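Local coordinates for protein amidohydrolase 2 (Bifidobacterium longum subsp. infantis, PDB 6UVZ) that probably acts as a hydrolase and belongs to the metallo-dependent hydrolase superfamily, at residues Ala27-Leu32 / Val223-Thr228. Sequence-based numbering, arbitrary orientation.
Sequences AGLPSL and VELNST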
ATOM      1  N   ALA A  27       6.858  -3.432  19.771  1.00 72.15           N
ATOM      2  CA  ALA A  27       6.690  -3.778  21.175  1.00 63.47           C
ATOM      3  C   ALA A  27       5.239  -4.143  21.459  1.00 64.20           C
ATOM      4  O   ALA A  27       4.311  -3.549  20.903  1.00 71.30           O
ATOM      5  CB  ALA A  27       7.128  -2.617  22.067  1.00 52.31           C
ATOM      6  N   GLY A  28       5.046  -5.128  22.331  1.00 54.06           N
ATOM      7  CA  GLY A  28       3.722  -5.642  22.607  1.00 63.38           C
ATOM      8  C   GLY A  28       3.170  -6.575  21.555  1.00 77.41           C
ATOM      9  O   GLY A  28       2.044  -7.063  21.713  1.00 85.39           O
ATOM     10  N   LEU A  29       3.924  -6.841  20.485  1.00 80.21           N
ATOM     11  CA  LEU A  29       3.526  -7.759  19.420  1.00 76.53           C
ATOM     12  C   LEU A  29       4.605  -8.827  19.284  1.00 83.26           C
ATOM     13  O   LEU A  29       5.418  -8.785  18.347  1.00 80.52           O
ATOM     14  CB  LEU A  29       3.316  -7.022  18.098  1.00 60.76           C
ATOM     15  CG  LEU A  29       2.242  -5.933  18.059  1.00 52.25           C
ATOM     16  CD1 LEU A  29       2.241  -5.236  16.707  1.00 41.94           C
ATOM     17  CD2 LEU A  29       0.873  -6.519  18.362  1.00 58.36           C
ATOM     18  N   PRO A  30       4.649  -9.799  20.201  1.00 85.07           N
ATOM     19  CA  PRO A  30       5.664 -10.859  20.091  1.00 78.69           C
ATOM     20  C   PRO A  30       5.469 -11.755  18.881  1.00 77.03           C
ATOM     21  O   PRO A  30       6.411 -12.458  18.494  1.00 76.95           O
ATOM     22  CB  PRO A  30       5.498 -11.649  21.398  1.00 73.12           C
ATOM     23  CG  PRO A  30       4.713 -10.749  22.309  1.00 71.52           C
ATOM     24  CD  PRO A  30       3.823  -9.954  21.409  1.00 78.84           C
ATOM     25  N   SER A  31       4.280 -11.749  18.273  1.00 73.96           N
ATOM     26  CA  SER A  31       4.028 -12.577  17.099  1.00 64.78           C
ATOM     27  C   SER A  31       4.804 -12.108  15.876  1.00 69.18           C
ATOM     28  O   SER A  31       5.001 -12.895  14.945  1.00 67.48           O
ATOM     29  CB  SER A  31       2.530 -12.596  16.789  1.00 57.47           C
ATOM     30  OG  SER A  31       2.267 -13.292  15.583  1.00 76.70           O
ATOM     31  N   LEU A  32       5.248 -10.852  15.856  1.00 66.26           N
ATOM     32  CA  LEU A  32       5.934 -10.284  14.705  1.00 58.31           C
ATOM     33  C   LEU A  32       7.398  -9.966  14.973  1.00 59.85           C
ATOM     34  O   LEU A  32       8.069  -9.423  14.089  1.00 64.30           O
ATOM     35  CB  LEU A  32       5.211  -9.017  14.236  1.00 50.32           C
ATOM     36  CG  LEU A  32       3.764  -9.206  13.773  1.00 50.48           C
ATOM     37  CD1 LEU A  32       3.112  -7.865  13.481  1.00 51.21           C
ATOM     38  CD2 LEU A  32       3.714 -10.107  12.550  1.00 56.48           C
ATOM     39  N   VAL A 223      -0.566  -9.419   8.027  1.00 44.57           N
ATOM     40  CA  VAL A 223      -1.803 -10.171   7.855  1.00 43.66           C
ATOM     41  C   VAL A 223      -1.845 -11.393   8.763  1.00 48.18           C
ATOM     42  O   VAL A 223      -2.929 -11.903   9.066  1.00 44.73           O
ATOM     43  CB  VAL A 223      -1.976 -10.569   6.372  1.00 36.35           C
ATOM     44  CG1 VAL A 223      -0.963 -11.636   5.978  1.00 33.78           C
ATOM     45  CG2 VAL A 223      -3.400 -11.031   6.093  1.00 33.09           C
ATOM     46  N   GLU A 224      -0.688 -11.871   9.224  1.00 55.44           N
ATOM     47  CA  GLU A 224      -0.612 -13.015  10.124  1.00 65.55           C
ATOM     48  C   GLU A 224      -0.842 -12.642  11.584  1.00 75.92           C
ATOM     49  O   GLU A 224      -0.512 -13.436  12.473  1.00 89.39           O
ATOM     50  CB  GLU A 224       0.742 -13.715   9.972  1.00 70.90           C
ATOM     51  CG  GLU A 224       0.946 -14.397   8.628  1.00 78.45           C
ATOM     52  CD  GLU A 224       0.060 -15.617   8.446  1.00 84.07           C
ATOM     53  OE1 GLU A 224      -0.458 -16.138   9.456  1.00 85.36           O
ATOM     54  OE2 GLU A 224      -0.116 -16.056   7.291  1.00 78.82           O
ATOM     55  N   LEU A 225      -1.395 -11.460  11.854  1.00 75.85           N
ATOM     56  CA  LEU A 225      -1.679 -11.021  13.216  1.00 68.84           C
ATOM     57  C   LEU A 225      -3.130 -11.294  13.602  1.00 72.10           C
ATOM     58  O   LEU A 225      -3.395 -12.022  14.563  1.00 80.21           O
ATOM     59  CB  LEU A 225      -1.352  -9.529  13.367  1.00 67.41           C
ATOM     60  CG  LEU A 225      -1.380  -8.965  14.789  1.00 71.40           C
ATOM     61  CD1 LEU A 225      -0.304  -9.618  15.643  1.00 73.20           C
ATOM     62  CD2 LEU A 225      -1.214  -7.453  14.773  1.00 70.52           C
ATOM     63  N   ASN A 226      -4.076 -10.718  12.863  1.00 66.28           N
ATOM     64  CA  ASN A 226      -5.496 -10.945  13.089  1.00 67.52           C
ATOM     65  C   ASN A 226      -6.113 -11.869  12.049  1.00 69.69           C
ATOM     66  O   ASN A 226      -7.340 -12.007  12.006  1.00 80.40           O
ATOM     67  CB  ASN A 226      -6.247  -9.612  13.113  1.00 70.15           C
ATOM     68  CG  ASN A 226      -5.682  -8.643  14.133  1.00 74.17           C
ATOM     69  OD1 ASN A 226      -4.987  -9.042  15.067  1.00 69.87           O
ATOM     70  ND2 ASN A 226      -5.983  -7.361  13.960  1.00 83.81           N
ATOM     71  N   SER A 227      -5.293 -12.503  11.212  1.00 64.71           N
ATOM     72  CA  SER A 227      -5.811 -13.386  10.172  1.00 48.74           C
ATOM     73  C   SER A 227      -4.690 -14.336   9.747  1.00 45.64           C
ATOM     74  O   SER A 227      -3.803 -14.649  10.548  1.00 48.02           O
ATOM     75  CB  SER A 227      -6.381 -12.538   9.016  1.00 42.91           C
ATOM     76  OG  SER A 227      -6.862 -13.360   7.967  1.00 43.19           O
ATOM     77  N   THR A 228      -4.734 -14.787   8.495  1.00 50.85           N
ATOM     78  CA  THR A 228      -3.686 -15.621   7.928  1.00 51.23           C
ATOM     79  C   THR A 228      -3.555 -15.283   6.450  1.00 49.86           C
ATOM     80  O   THR A 228      -4.538 -14.931   5.794  1.00 51.83           O
ATOM     81  CB  THR A 228      -3.982 -17.117   8.109  1.00 61.87           C
ATOM     82  OG1 THR A 228      -4.263 -17.390   9.487  1.00 54.03           O
ATOM     83  CG2 THR A 228      -2.790 -17.959   7.674  1.00 82.05           C
TER
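Leu225 reaches from the short helix 223-226 to the loop 27-32 and meets three of its residues, Leu29, Ser31 and Leu32. The contact is mainly apolar, and the two methyl groups of Leu225 divide the work. Its CD2 lies 4.3 Å from CD2 of Leu29. Its CD1 lies 4.4 Å from CD1 of Leu32. The same CD1 of Leu225 is 4.3 Å from CB of Ser31. CG of Leu225 stands anti to the backbone N (chi1 -170°), and the end of the side chain comes nearer the loop than the direction of its first bond suggests. A forked leucine suits this place because one methyl can meet Leu29 while the other meets Leu32 and Ser31. These are loose van der Waals approaches, and the joint buries only 185 Å² in all.

The polar part is slight. Ser31 is exposed, and a small polar side chain suits a place where CB meets a methyl and the hydroxyl can probably stay near solvent. Its OG is 4.2 Å from the carbonyl O of Glu224, a proximity rather than a bond. The carboxylate of Glu224 leads away from the loop, its OE2 accepting a hydrogen bond from the backbone N of Phe229 at the start of helix 229-239.

Within the loop, Leu32 N donates to Leu29 O at 3.2 Å, closing a turn that presents both leucines to Leu225. Leu32 is the buried member, and its carbonyl O receives the indole NE1 of Trp16.

The arrangement is surface packing of a loop against a short helix, on the seam where the first and last strands, 7-13 and 214-216, are neighbours in a closed TIM barrel, the fold of this superfamily.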